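Local coordinates for fiber protein (Human adenovirus 16, PDB 3CNC) that forms the receptor-binding knob at the tip of the trimeric viral fiber, probably attaching the virus to CD46 on host cells, at residues 79-83 and 84-88. Sequence-based numbering, arbitrary orientation.
Sequences TLFKN and NQVTI
Val-86 points back at the turn that precedes it, and its CG2 methyl sits 3.2 Å from Leu-80 O, a close van der Waals approach of a methyl to a carbonyl oxygen. From CB the valine forks. CG1 lies anti to the backbone N (chi1 -171°) and reaches the leucine side chain, 4.3 Å from Leu-80 CD2. That leaves CG2 beside the backbone N, facing the inside of the bend, where besides the carbonyl oxygen it meets Asn-83 CB at 4.0 Å. The same methyl comes to the edge of the Phe-81 ring, close to the ring plane, 4.2 Å from CD2.

Leu-80 O also takes a hydrogen bond from the amide of Asn-83: ND2 stands 3.2 Å from the oxygen, well above the carbonyl plane, and the N-H...O angle of 137° makes it a bent bond. Asn-83 turns its CG beside its own backbone N (chi1 -54°), which carries the amide back over the turn. A backbone hydrogen bond from Lys-82 N to Thr-79 O, 2.9 Å, closes the tight turn 79-82 just before it.

Two residues further along the strand, Ile-88 again faces the loop. Its CD1 approaches Phe-81 CE2 obliquely at 4.3 Å, while its CG1 lies near Leu-80 CD1. Leu-206 touches Leu-80, Phe-81 and Ile-88 together, and Tyr-158 meets the phenylalanine ring edge-to-face.

Backbone hydrogen bonds pair Val-86 with Leu-193 and Ile-88 with Trp-191, tying the strand to its antiparallel neighbour 185-194. The whole is a loop-to-strand junction of the adenovirus knob's antiparallel beta-sandwich: a compact turn folds its apolar residues against the start of strand 85-94, an outermost strand of a four-stranded antiparallel sheet within the chain.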
loop_
_atom_site.group_PDB
_atom_site.type_symbol
_atom_site.label_atom_id
_atom_site.label_comp_id
_atom_site.label_asym_id
_atom_site.label_seq_id
_atom_site.Cartn_x
_atom_site.Cartn_y
_atom_site.Cartn_z
ATOM N N THR A 79 1.236 1.927 -28.997
ATOM C CA THR A 79 2.092 1.087 -29.814
ATOM C C THR A 79 3.341 0.739 -29.025
ATOM O O THR A 79 3.993 -0.274 -29.286
ATOM C CB THR A 79 2.498 1.814 -31.103
ATOM O OG1 THR A 79 1.338 2.013 -31.915
ATOM C CG2 THR A 79 3.517 1.004 -31.878
ATOM N N LEU A 80 3.655 1.586 -28.048
ATOM C CA LEU A 80 4.833 1.411 -27.212
ATOM C C LEU A 80 5.130 -0.018 -26.798
ATOM O O LEU A 80 6.297 -0.397 -26.685
ATOM C CB LEU A 80 4.716 2.273 -25.955
ATOM C CG LEU A 80 4.918 3.775 -26.134
ATOM C CD1 LEU A 80 4.476 4.492 -24.875
ATOM C CD2 LEU A 80 6.384 4.067 -26.451
ATOM N N PHE A 81 4.092 -0.819 -26.577
ATOM C CA PHE A 81 4.305 -2.192 -26.137
ATOM C C PHE A 81 4.468 -3.255 -27.213
ATOM O O PHE A 81 4.197 -4.436 -26.985
ATOM C CB PHE A 81 3.212 -2.593 -25.142
ATOM C CG PHE A 81 3.401 -2.000 -23.762
ATOM C CD1 PHE A 81 2.481 -2.246 -22.752
ATOM C CD2 PHE A 81 4.513 -1.211 -23.469
ATOM C CE1 PHE A 81 2.665 -1.716 -21.477
ATOM C CE2 PHE A 81 4.700 -0.678 -22.194
ATOM C CZ PHE A 81 3.775 -0.933 -21.198
ATOM N N LYS A 82 4.920 -2.835 -28.390
ATOM C CA LYS A 82 5.179 -3.775 -29.464
ATOM C C LYS A 82 6.672 -4.063 -29.356
ATOM O O LYS A 82 7.241 -4.788 -30.173
ATOM C CB LYS A 82 4.842 -3.170 -30.828
ATOM C CG LYS A 82 3.377 -2.802 -30.974
ATOM C CD LYS A 82 2.845 -3.075 -32.377
ATOM C CE LYS A 82 3.544 -2.234 -33.441
ATOM N NZ LYS A 82 2.918 -2.428 -34.785
ATOM N N ASN A 83 7.288 -3.471 -28.332
ATOM C CA ASN A 83 8.711 -3.642 -28.026
ATOM C C ASN A 83 8.782 -4.369 -26.690
ATOM O O ASN A 83 7.834 -4.313 -25.907
ATOM C CB ASN A 83 9.403 -2.286 -27.896
ATOM C CG ASN A 83 9.192 -1.406 -29.107
ATOM O OD1 ASN A 83 9.603 -1.747 -30.215
ATOM N ND2 ASN A 83 8.544 -0.262 -28.904
ATOM N N ASN A 84 9.896 -5.040 -26.417
ATOM C CA ASN A 84 10.034 -5.781 -25.165
ATOM C C ASN A 84 10.720 -4.998 -24.046
ATOM O O ASN A 84 10.761 -5.453 -22.901
ATOM C CB ASN A 84 10.807 -7.081 -25.398
ATOM C CG ASN A 84 12.276 -6.841 -25.694
ATOM O OD1 ASN A 84 13.125 -7.669 -25.361
ATOM N ND2 ASN A 84 12.582 -5.707 -26.328
ATOM N N GLN A 85 11.274 -3.838 -24.380
ATOM C CA GLN A 85 11.953 -3.009 -23.392
ATOM C C GLN A 85 11.497 -1.570 -23.540
ATOM O O GLN A 85 11.855 -0.892 -24.501
ATOM C CB GLN A 85 13.467 -3.110 -23.569
ATOM C CG GLN A 85 14.012 -4.479 -23.207
ATOM C CD GLN A 85 15.512 -4.571 -23.363
ATOM O OE1 GLN A 85 16.249 -3.722 -22.864
ATOM N NE2 GLN A 85 15.976 -5.610 -24.053
ATOM N N VAL A 86 10.694 -1.110 -22.585
ATOM C CA VAL A 86 10.165 0.246 -22.627
ATOM C C VAL A 86 10.206 0.924 -21.264
ATOM O O VAL A 86 10.127 0.277 -20.219
ATOM C CB VAL A 86 8.696 0.251 -23.113
ATOM C CG1 VAL A 86 8.240 1.676 -23.372
ATOM C CG2 VAL A 86 8.552 -0.596 -24.363
ATOM N N THR A 87 10.342 2.240 -21.281
ATOM C CA THR A 87 10.362 3.005 -20.048
ATOM C C THR A 87 9.524 4.237 -20.281
ATOM O O THR A 87 9.806 5.027 -21.177
ATOM C CB THR A 87 11.793 3.435 -19.640
ATOM O OG1 THR A 87 12.572 2.277 -19.307
ATOM C CG2 THR A 87 11.737 4.356 -18.428
ATOM N N ILE A 88 8.475 4.376 -19.479
ATOM C CA ILE A 88 7.571 5.511 -19.563
ATOM C C ILE A 88 7.835 6.458 -18.394
ATOM O O ILE A 88 8.022 6.028 -17.256
ATOM C CB ILE A 88 6.118 5.036 -19.515
ATOM C CG1 ILE A 88 5.884 4.051 -20.660
ATOM C CG2 ILE A 88 5.168 6.228 -19.575
ATOM C CD1 ILE A 88 4.593 3.303 -20.551
#